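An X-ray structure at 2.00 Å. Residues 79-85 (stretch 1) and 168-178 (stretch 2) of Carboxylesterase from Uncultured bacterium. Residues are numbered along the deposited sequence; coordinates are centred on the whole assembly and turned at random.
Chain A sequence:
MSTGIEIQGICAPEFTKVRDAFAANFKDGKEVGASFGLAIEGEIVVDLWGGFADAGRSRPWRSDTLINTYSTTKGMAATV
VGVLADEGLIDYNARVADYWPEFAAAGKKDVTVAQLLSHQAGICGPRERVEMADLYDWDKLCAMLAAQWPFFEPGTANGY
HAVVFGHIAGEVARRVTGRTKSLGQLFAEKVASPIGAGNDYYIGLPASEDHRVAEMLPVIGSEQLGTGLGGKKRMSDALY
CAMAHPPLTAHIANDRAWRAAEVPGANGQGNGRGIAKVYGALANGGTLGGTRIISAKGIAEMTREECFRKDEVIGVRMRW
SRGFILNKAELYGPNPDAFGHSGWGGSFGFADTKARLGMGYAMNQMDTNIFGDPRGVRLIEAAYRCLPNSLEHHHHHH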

# COMPACT_ATOMS: atom_id res chain seq x y z
N THR A 79 -1.37 -7.94 1.38
CA THR A 79 -0.46 -9.07 1.29
C THR A 79 -0.61 -9.93 2.54
O THR A 79 -0.64 -11.16 2.45
CB THR A 79 0.99 -8.62 1.09
OG1 THR A 79 1.07 -7.93 -0.16
CG2 THR A 79 1.91 -9.81 1.04
N VAL A 80 -0.77 -9.28 3.70
CA VAL A 80 -0.95 -10.03 4.94
C VAL A 80 -2.15 -10.97 4.79
O VAL A 80 -2.04 -12.17 5.07
CB VAL A 80 -1.17 -9.12 6.16
CG1 VAL A 80 -1.51 -9.96 7.39
CG2 VAL A 80 0.08 -8.30 6.43
N VAL A 81 -3.26 -10.44 4.28
CA VAL A 81 -4.48 -11.26 4.20
C VAL A 81 -4.21 -12.42 3.27
O VAL A 81 -4.53 -13.58 3.58
CB VAL A 81 -5.71 -10.46 3.73
CG1 VAL A 81 -6.88 -11.41 3.47
CG2 VAL A 81 -6.09 -9.42 4.77
N GLY A 82 -3.54 -12.10 2.16
CA GLY A 82 -3.21 -13.09 1.17
C GLY A 82 -2.39 -14.22 1.77
O GLY A 82 -2.66 -15.40 1.51
N VAL A 83 -1.41 -13.86 2.59
CA VAL A 83 -0.53 -14.87 3.16
C VAL A 83 -1.37 -15.74 4.08
O VAL A 83 -1.28 -16.97 4.04
CB VAL A 83 0.66 -14.25 3.92
CG1 VAL A 83 1.40 -15.30 4.75
CG2 VAL A 83 1.61 -13.56 2.93
N LEU A 84 -2.23 -15.09 4.86
CA LEU A 84 -3.04 -15.84 5.81
C LEU A 84 -4.04 -16.70 5.05
O LEU A 84 -4.39 -17.78 5.51
CB LEU A 84 -3.77 -14.91 6.79
CG LEU A 84 -2.86 -14.20 7.80
CD1 LEU A 84 -3.66 -13.18 8.59
CD2 LEU A 84 -2.18 -15.20 8.73
N ALA A 85 -4.48 -16.24 3.87
CA ALA A 85 -5.43 -17.05 3.13
C ALA A 85 -4.68 -18.26 2.59
O ALA A 85 -5.23 -19.36 2.54
CB ALA A 85 -6.07 -16.25 2.01
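Stretch 2 168-178: IAGEVARRVTG

Stretch 2 approaches stretch 1 as a helix that runs in broadly the same direction. Residues 79-85 are helical throughout, within a helix that extends beyond them at both ends, and residues 168-175 belong to a second helix that begins earlier in the chain. The two axes come within 9.5 Å of each other, and their N-to-C directions differ by 31°. The backbones are nearest at V81 and A173, where the CA atoms lie 5.9 Å apart. No hydrogen bond links the two stretches; the contact is one of apolar packing, burying 235 Å² summed over both sides.

L84 has the largest area covered by stretch 2, 66 Å². With chi1 in m and chi2 in t, its side chain reaches A173 and the residues of the turn that includes V176 and T177. L84 CD1 lies 3.7 Å from A173 CB and 3.6 Å from A173 O, so this methyl rests on both the side chain and the carbonyl of the alanine. The same CD1 is 4.0 Å from V176 CG2, while L84 CD2 packs against T177 CG2 at 3.8 Å. One leucine thus touches three residues of stretch 2.

A173 is the counterpart on the other helix. Its CB points toward stretch 1 and, besides meeting L84, lies 4.0 Å from V80 CG1. V80 and L84 are one helical turn apart, joined by the backbone hydrogen bond from L84 N to V80 O (2.9 Å), and the small alanine side chain therefore touches successive turns of the same helix.

V81 makes the next large contribution, directed at an earlier turn of stretch 2. Its CG2 is 3.9 Å from A169 O and 4.4 Å from A169 CB. The CA-to-CB bond of A169 points sideways, which fits the looser contact between the side chains. A169 and A173 are linked by the hydrogen bond from A173 N to A169 O (3.1 Å), one helical turn apart, and both touch stretch 1.

A type I beta turn runs from R175 to G178. V176 and T177 lie within this turn, beside L84, both with their CA-to-CB bonds toward stretch 1. G178, at phi 71°, has a backbone conformation that favours glycine. The charged side chains take no part in the interface: R174 NH1 forms a salt bridge with E171 OE1 at 2.8 Å, and R175 NE forms another with E171 OE2 at 2.6 Å. The closest contacts across the stretches involve aliphatic groups and the carbonyl oxygens of A169 and A173.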

# COMPACT_ATOMS: atom_id res chain seq x y z
N ILE A 168 -10.18 -2.65 8.66
CA ILE A 168 -11.11 -3.76 8.46
C ILE A 168 -10.37 -5.00 7.94
O ILE A 168 -10.58 -6.13 8.45
CB ILE A 168 -12.28 -3.36 7.53
CG1 ILE A 168 -11.77 -2.83 6.19
CG2 ILE A 168 -13.15 -2.31 8.20
CD1 ILE A 168 -12.87 -2.25 5.30
N ALA A 169 -9.50 -4.79 6.96
CA ALA A 169 -8.66 -5.89 6.46
C ALA A 169 -7.83 -6.47 7.60
O ALA A 169 -7.81 -7.69 7.85
CB ALA A 169 -7.76 -5.39 5.33
N GLY A 170 -7.18 -5.56 8.31
CA GLY A 170 -6.30 -5.91 9.41
C GLY A 170 -7.01 -6.62 10.54
O GLY A 170 -6.44 -7.51 11.17
N GLU A 171 -8.25 -6.23 10.82
CA GLU A 171 -8.98 -6.85 11.91
C GLU A 171 -9.37 -8.27 11.52
O GLU A 171 -9.39 -9.16 12.38
CB GLU A 171 -10.21 -6.03 12.29
CG GLU A 171 -11.00 -6.60 13.48
CD GLU A 171 -10.19 -6.69 14.79
OE1 GLU A 171 -9.04 -6.22 14.85
OE2 GLU A 171 -10.73 -7.26 15.76
N VAL A 172 -9.67 -8.49 10.25
CA VAL A 172 -9.88 -9.88 9.84
C VAL A 172 -8.61 -10.71 10.09
O VAL A 172 -8.64 -11.82 10.71
CB VAL A 172 -10.28 -9.98 8.36
CG1 VAL A 172 -10.30 -11.44 7.90
CG2 VAL A 172 -11.64 -9.34 8.16
N ALA A 173 -7.48 -10.14 9.65
CA ALA A 173 -6.18 -10.77 9.86
C ALA A 173 -5.89 -11.10 11.32
O ALA A 173 -5.39 -12.18 11.63
CB ALA A 173 -5.07 -9.88 9.30
N ARG A 174 -6.21 -10.16 12.21
CA ARG A 174 -5.97 -10.32 13.63
C ARG A 174 -6.90 -11.37 14.22
O ARG A 174 -6.49 -12.12 15.09
CB ARG A 174 -6.17 -8.99 14.38
CG ARG A 174 -5.14 -7.93 14.07
CD ARG A 174 -5.33 -6.69 14.95
NE ARG A 174 -5.08 -6.95 16.37
CZ ARG A 174 -6.01 -6.92 17.32
NH1 ARG A 174 -7.27 -6.63 17.01
NH2 ARG A 174 -5.69 -7.17 18.58
N ARG A 175 -8.14 -11.41 13.74
CA ARG A 175 -9.10 -12.36 14.29
C ARG A 175 -8.73 -13.79 13.97
O ARG A 175 -8.90 -14.67 14.82
CB ARG A 175 -10.52 -12.09 13.78
CG ARG A 175 -11.15 -10.79 14.25
CD ARG A 175 -11.44 -10.79 15.73
NE ARG A 175 -11.96 -9.49 16.15
CZ ARG A 175 -13.13 -9.31 16.76
NH1 ARG A 175 -13.91 -10.35 17.03
NH2 ARG A 175 -13.51 -8.08 17.10
N VAL A 176 -8.23 -14.06 12.76
CA VAL A 176 -7.90 -15.46 12.46
C VAL A 176 -6.55 -15.89 13.05
O VAL A 176 -6.16 -17.06 12.94
CB VAL A 176 -7.88 -15.76 10.95
CG1 VAL A 176 -9.22 -15.37 10.33
CG2 VAL A 176 -6.72 -15.07 10.25
N THR A 177 -5.82 -14.94 13.63
CA THR A 177 -4.60 -15.28 14.36
C THR A 177 -4.78 -15.03 15.87
O THR A 177 -3.82 -14.79 16.60
CB THR A 177 -3.37 -14.49 13.84
OG1 THR A 177 -3.67 -13.09 13.85
CG2 THR A 177 -3.02 -14.91 12.41
N GLY A 178 -6.04 -15.05 16.32
CA GLY A 178 -6.34 -15.03 17.73
C GLY A 178 -6.08 -13.72 18.46
O GLY A 178 -5.99 -13.71 19.68